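Local coordinates for protein methyltransferase 1 (Methanosarcina barkeri, PDB 2I2X) that transfers the methyl group of methanol to the cob(I)amide cofactor carried by its partner corrinoid protein MtaC, a zinc-dependent step of methanogenesis, at residues A[174-186]-A[439-451]. Numbering follows the deposited sequence.
Sequences YAVLRNDIPGLLY and FMDDCLTKYKSEV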
loop_
_atom_site.group_PDB
_atom_site.type_symbol
_atom_site.label_atom_id
_atom_site.label_comp_id
_atom_site.label_asym_id
_atom_site.label_seq_id
_atom_site.Cartn_x
_atom_site.Cartn_y
_atom_site.Cartn_z
ATOM N N TYR A 174 -4.969 30.453 -11.395
ATOM C CA TYR A 174 -5.954 31.518 -11.368
ATOM C C TYR A 174 -7.285 31.070 -11.985
ATOM O O TYR A 174 -8.317 31.162 -11.329
ATOM C CB TYR A 174 -5.400 32.789 -12.056
ATOM C CG TYR A 174 -6.406 33.913 -12.212
ATOM C CD1 TYR A 174 -7.112 34.064 -13.409
ATOM C CD2 TYR A 174 -6.664 34.814 -11.158
ATOM C CE1 TYR A 174 -8.047 35.085 -13.569
ATOM C CE2 TYR A 174 -7.600 35.862 -11.303
ATOM C CZ TYR A 174 -8.289 35.987 -12.522
ATOM O OH TYR A 174 -9.224 36.997 -12.735
ATOM N N ALA A 175 -7.262 30.580 -13.227
ATOM C CA ALA A 175 -8.478 30.136 -13.932
ATOM C C ALA A 175 -9.274 29.017 -13.232
ATOM O O ALA A 175 -10.513 29.069 -13.199
ATOM C CB ALA A 175 -8.140 29.718 -15.345
ATOM N N VAL A 176 -8.575 28.008 -12.690
ATOM C CA VAL A 176 -9.266 26.854 -12.113
ATOM C C VAL A 176 -10.088 27.177 -10.858
ATOM O O VAL A 176 -11.042 26.485 -10.548
ATOM C CB VAL A 176 -8.321 25.631 -11.889
ATOM C CG1 VAL A 176 -7.508 25.751 -10.611
ATOM C CG2 VAL A 176 -9.127 24.365 -11.926
ATOM N N LEU A 177 -9.714 28.227 -10.141
ATOM C CA LEU A 177 -10.490 28.647 -8.974
ATOM C C LEU A 177 -11.737 29.453 -9.366
ATOM O O LEU A 177 -12.519 29.816 -8.500
ATOM C CB LEU A 177 -9.614 29.459 -8.014
ATOM C CG LEU A 177 -8.803 28.780 -6.894
ATOM C CD1 LEU A 177 -8.839 27.257 -6.893
ATOM C CD2 LEU A 177 -7.371 29.272 -6.864
ATOM N N ARG A 178 -11.931 29.707 -10.665
ATOM C CA ARG A 178 -12.943 30.669 -11.108
ATOM C C ARG A 178 -13.866 30.203 -12.201
ATOM O O ARG A 178 -14.617 31.010 -12.746
ATOM C CB ARG A 178 -12.276 32.000 -11.521
ATOM C CG ARG A 178 -11.454 32.595 -10.383
ATOM C CD ARG A 178 -10.634 33.846 -10.692
ATOM N NE ARG A 178 -10.217 34.407 -9.394
ATOM C CZ ARG A 178 -9.213 33.944 -8.645
ATOM N NH1 ARG A 178 -8.440 32.938 -9.062
ATOM N NH2 ARG A 178 -8.966 34.504 -7.477
ATOM N N ASN A 179 -13.858 28.913 -12.521
ATOM C CA ASN A 179 -14.666 28.408 -13.643
ATOM C C ASN A 179 -14.399 29.205 -14.923
ATOM O O ASN A 179 -15.287 29.402 -15.757
ATOM C CB ASN A 179 -16.152 28.388 -13.288
ATOM C CG ASN A 179 -16.482 27.358 -12.184
ATOM O OD1 ASN A 179 -15.706 26.433 -11.914
ATOM N ND2 ASN A 179 -17.633 27.527 -11.546
ATOM N N ASP A 180 -13.160 29.666 -15.058
ATOM C CA ASP A 180 -12.750 30.397 -16.236
ATOM C C ASP A 180 -12.297 29.371 -17.283
ATOM O O ASP A 180 -11.103 29.030 -17.405
ATOM C CB ASP A 180 -11.666 31.430 -15.891
ATOM C CG ASP A 180 -11.278 32.290 -17.083
ATOM O OD1 ASP A 180 -11.770 32.030 -18.217
ATOM O OD2 ASP A 180 -10.477 33.239 -16.889
ATOM N N ILE A 181 -13.276 28.857 -18.021
ATOM C CA ILE A 181 -13.018 27.850 -19.036
ATOM C C ILE A 181 -12.053 28.309 -20.157
ATOM O O ILE A 181 -11.072 27.601 -20.460
ATOM C CB ILE A 181 -14.309 27.343 -19.629
ATOM C CG1 ILE A 181 -15.253 26.867 -18.520
ATOM C CG2 ILE A 181 -14.008 26.268 -20.628
ATOM C CD1 ILE A 181 -14.628 25.969 -17.430
ATOM N N PRO A 182 -12.300 29.503 -20.754
ATOM C CA PRO A 182 -11.325 30.066 -21.690
ATOM C C PRO A 182 -9.907 30.155 -21.103
ATOM O O PRO A 182 -8.930 29.898 -21.812
ATOM C CB PRO A 182 -11.890 31.472 -21.959
ATOM C CG PRO A 182 -13.363 31.307 -21.798
ATOM C CD PRO A 182 -13.479 30.388 -20.611
ATOM N N GLY A 183 -9.786 30.525 -19.828
ATOM C CA GLY A 183 -8.483 30.564 -19.172
ATOM C C GLY A 183 -7.850 29.175 -19.147
ATOM O O GLY A 183 -6.651 29.015 -19.425
ATOM N N LEU A 184 -8.662 28.166 -18.847
ATOM C CA LEU A 184 -8.214 26.785 -18.973
ATOM C C LEU A 184 -7.660 26.492 -20.365
ATOM O O LEU A 184 -6.541 25.980 -20.478
ATOM C CB LEU A 184 -9.344 25.813 -18.614
ATOM C CG LEU A 184 -9.567 25.252 -17.195
ATOM C CD1 LEU A 184 -8.833 25.961 -16.057
ATOM C CD2 LEU A 184 -11.075 25.174 -16.914
ATOM N N LEU A 185 -8.442 26.817 -21.406
ATOM C CA LEU A 185 -8.011 26.670 -22.817
ATOM C C LEU A 185 -6.689 27.370 -23.125
ATOM O O LEU A 185 -5.811 26.825 -23.816
ATOM C CB LEU A 185 -9.073 27.202 -23.761
ATOM C CG LEU A 185 -9.341 26.484 -25.101
ATOM C CD1 LEU A 185 -10.074 27.368 -26.049
ATOM C CD2 LEU A 185 -8.087 25.941 -25.772
ATOM N N TYR A 186 -6.527 28.568 -22.577
ATOM C CA TYR A 186 -5.357 29.346 -22.877
ATOM C C TYR A 186 -4.143 28.798 -22.140
ATOM O O TYR A 186 -3.104 28.533 -22.767
ATOM C CB TYR A 186 -5.621 30.825 -22.554
ATOM C CG TYR A 186 -4.472 31.764 -22.786
ATOM C CD1 TYR A 186 -3.966 31.992 -24.071
ATOM C CD2 TYR A 186 -3.920 32.498 -21.723
ATOM C CE1 TYR A 186 -2.920 32.929 -24.293
ATOM C CE2 TYR A 186 -2.865 33.425 -21.931
ATOM C CZ TYR A 186 -2.389 33.626 -23.212
ATOM O OH TYR A 186 -1.363 34.503 -23.398
ATOM N N PHE A 439 -7.739 35.001 -30.273
ATOM C CA PHE A 439 -7.819 34.421 -28.951
ATOM C C PHE A 439 -6.526 34.692 -28.197
ATOM O O PHE A 439 -6.546 35.138 -27.039
ATOM C CB PHE A 439 -8.077 32.910 -29.042
ATOM C CG PHE A 439 -8.222 32.231 -27.698
ATOM C CD1 PHE A 439 -9.436 32.307 -26.988
ATOM C CD2 PHE A 439 -7.160 31.505 -27.157
ATOM C CE1 PHE A 439 -9.592 31.674 -25.762
ATOM C CE2 PHE A 439 -7.294 30.861 -25.943
ATOM C CZ PHE A 439 -8.524 30.944 -25.224
ATOM N N MET A 440 -5.402 34.446 -28.853
ATOM C CA MET A 440 -4.132 34.691 -28.212
ATOM C C MET A 440 -4.083 36.122 -27.719
ATOM O O MET A 440 -3.770 36.362 -26.531
ATOM C CB MET A 440 -2.955 34.349 -29.133
ATOM C CG MET A 440 -2.858 32.851 -29.421
ATOM S SD MET A 440 -2.789 31.796 -27.901
ATOM C CE MET A 440 -1.033 31.997 -27.577
ATOM N N ASP A 441 -4.442 37.060 -28.601
ATOM C CA ASP A 441 -4.411 38.476 -28.259
ATOM C C ASP A 441 -5.394 38.860 -27.180
ATOM O O ASP A 441 -5.009 39.581 -26.277
ATOM C CB ASP A 441 -4.580 39.410 -29.477
ATOM C CG ASP A 441 -4.370 40.898 -29.094
ATOM O OD1 ASP A 441 -3.264 41.227 -28.578
ATOM O OD2 ASP A 441 -5.325 41.713 -29.265
ATOM N N ASP A 442 -6.641 38.391 -27.262
ATOM C CA ASP A 442 -7.621 38.619 -26.179
ATOM C C ASP A 442 -7.075 38.147 -24.835
ATOM O O ASP A 442 -7.198 38.860 -23.826
ATOM C CB ASP A 442 -8.952 37.873 -26.431
ATOM C CG ASP A 442 -9.822 38.529 -27.502
ATOM O OD1 ASP A 442 -9.489 39.642 -27.980
ATOM O OD2 ASP A 442 -10.859 37.936 -27.862
ATOM N N CYS A 443 -6.465 36.951 -24.824
ATOM C CA CYS A 443 -6.020 36.345 -23.572
ATOM C C CYS A 443 -4.792 37.035 -23.021
ATOM O O CYS A 443 -4.715 37.288 -21.792
ATOM C CB CYS A 443 -5.764 34.836 -23.710
ATOM S SG CYS A 443 -7.244 33.897 -24.072
ATOM N N LEU A 444 -3.840 37.323 -23.917
ATOM C CA LEU A 444 -2.636 38.049 -23.507
ATOM C C LEU A 444 -3.031 39.263 -22.660
ATOM O O LEU A 444 -2.549 39.434 -21.530
ATOM C CB LEU A 444 -1.825 38.535 -24.705
ATOM C CG LEU A 444 -0.295 38.505 -24.632
ATOM C CD1 LEU A 444 0.330 39.616 -25.478
ATOM C CD2 LEU A 444 0.238 38.511 -23.220
ATOM N N THR A 445 -3.936 40.089 -23.178
ATOM C CA THR A 445 -4.239 41.309 -22.466
ATOM C C THR A 445 -5.105 41.042 -21.236
ATOM O O THR A 445 -4.856 41.603 -20.172
ATOM C CB THR A 445 -4.770 42.487 -23.379
ATOM O OG1 THR A 445 -6.184 42.634 -23.235
ATOM C CG2 THR A 445 -4.377 42.300 -24.862
ATOM N N LYS A 446 -6.097 40.172 -21.359
ATOM C CA LYS A 446 -6.877 39.771 -20.164
ATOM C C LYS A 446 -6.030 39.226 -18.985
ATOM O O LYS A 446 -6.168 39.717 -17.877
ATOM C CB LYS A 446 -8.016 38.817 -20.537
ATOM C CG LYS A 446 -8.796 38.244 -19.353
ATOM C CD LYS A 446 -9.832 37.215 -19.858
ATOM C CE LYS A 446 -10.633 36.627 -18.717
ATOM N NZ LYS A 446 -11.650 37.553 -18.194
ATOM N N TYR A 447 -5.143 38.256 -19.217
ATOM C CA TYR A 447 -4.307 37.709 -18.111
ATOM C C TYR A 447 -3.133 38.587 -17.650
ATOM O O TYR A 447 -2.712 38.513 -16.491
ATOM C CB TYR A 447 -3.957 36.211 -18.315
ATOM C CG TYR A 447 -5.246 35.465 -18.492
ATOM C CD1 TYR A 447 -6.138 35.323 -17.424
ATOM C CD2 TYR A 447 -5.640 35.003 -19.744
ATOM C CE1 TYR A 447 -7.359 34.719 -17.589
ATOM C CE2 TYR A 447 -6.864 34.400 -19.923
ATOM C CZ TYR A 447 -7.723 34.254 -18.836
ATOM O OH TYR A 447 -8.953 33.635 -19.004
ATOM N N LYS A 448 -2.644 39.459 -18.528
ATOM C CA LYS A 448 -1.718 40.504 -18.094
ATOM C C LYS A 448 -2.352 41.371 -17.002
ATOM O O LYS A 448 -1.747 41.654 -15.977
ATOM C CB LYS A 448 -1.325 41.365 -19.258
ATOM C CG LYS A 448 -0.055 40.941 -19.953
ATOM C CD LYS A 448 0.099 41.787 -21.219
ATOM C CE LYS A 448 1.401 42.586 -21.226
ATOM N NZ LYS A 448 1.985 42.587 -22.613
ATOM N N SER A 449 -3.598 41.757 -17.215
ATOM C CA SER A 449 -4.302 42.615 -16.289
ATOM C C SER A 449 -4.761 41.829 -15.047
ATOM O O SER A 449 -4.572 42.287 -13.914
ATOM C CB SER A 449 -5.468 43.299 -17.024
ATOM O OG SER A 449 -6.396 43.869 -16.126
ATOM N N GLU A 450 -5.326 40.637 -15.246
ATOM C CA GLU A 450 -5.901 39.863 -14.125
ATOM C C GLU A 450 -4.928 39.073 -13.263
ATOM O O GLU A 450 -5.231 38.801 -12.111
ATOM C CB GLU A 450 -7.037 38.963 -14.593
ATOM C CG GLU A 450 -8.180 39.753 -15.229
ATOM C CD GLU A 450 -9.426 38.927 -15.444
ATOM O OE1 GLU A 450 -9.494 37.758 -14.966
ATOM O OE2 GLU A 450 -10.351 39.457 -16.099
ATOM N N VAL A 451 -3.766 38.716 -13.802
ATOM C CA VAL A 451 -2.855 37.822 -13.097
ATOM C C VAL A 451 -1.478 38.432 -13.000
ATOM O O VAL A 451 -0.690 38.310 -13.930
ATOM C CB VAL A 451 -2.712 36.485 -13.844
ATOM C CG1 VAL A 451 -1.889 35.473 -13.009
ATOM C CG2 VAL A 451 -4.067 35.935 -14.228
HETATM O O HOH W 1 -11.773 35.238 -15.305
HETATM O O HOH W 2 -1.079 35.342 -25.820
#
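Y186 is the knob of this contact: its ring drops into a hollow of helix 439-450 walled by F439, M440, C443 and Y447, a knobs-into-holes fit. With CG anti to the backbone N (chi1 179°), the ring leaves helix 181-186 to lie with one face against C443 CB. M440 SD sits in plane at the ring edge, 3.8 Å from Y186 CE1, a Met-aromatic contact. Y447 slides past in the reverse direction, its plane only 19° from that of Y186, but the centroids are 5.7 Å apart, hence hardly any stacking. The F439 wall closes in with CE2 3.8 Å from Y186 CB, its CZ touching L185 CD1. With an alanine at Y186, this hollow is likely to be left unfilled, and water 2, bound also to M440 O, would lose its hydroxyl partner.

Beyond Y447 the interface turns polar. Y174 makes a second bump: V451 CG2 packs over one face, 3.9 Å from the ring centroid, and R178 CD lies over the opposite face. Y174 OH donates to E450 OE1, though the modelled separation is too short to be taken literally.

The axes of segments 181-186 and 439-450 cross at -109°, 10.9 Å at closest approach. Helices 169-176 and 181-210 follow strand 160-163 of the TIM barrel; the last helix, 436-450, packs against them, away from the metal sites.

Chemically, an apolar socket lies beside a polar patch. Y447 OH donates to D180 OD2 (2.6 Å) on the syn side, tilted out of the carboxylate plane, while D180 OD1 caps the helix start by accepting from G183 N (3.0 Å). K446 NZ, 3.1 Å from E450 OE2, is likely to offset that charge and, more distantly, D180's.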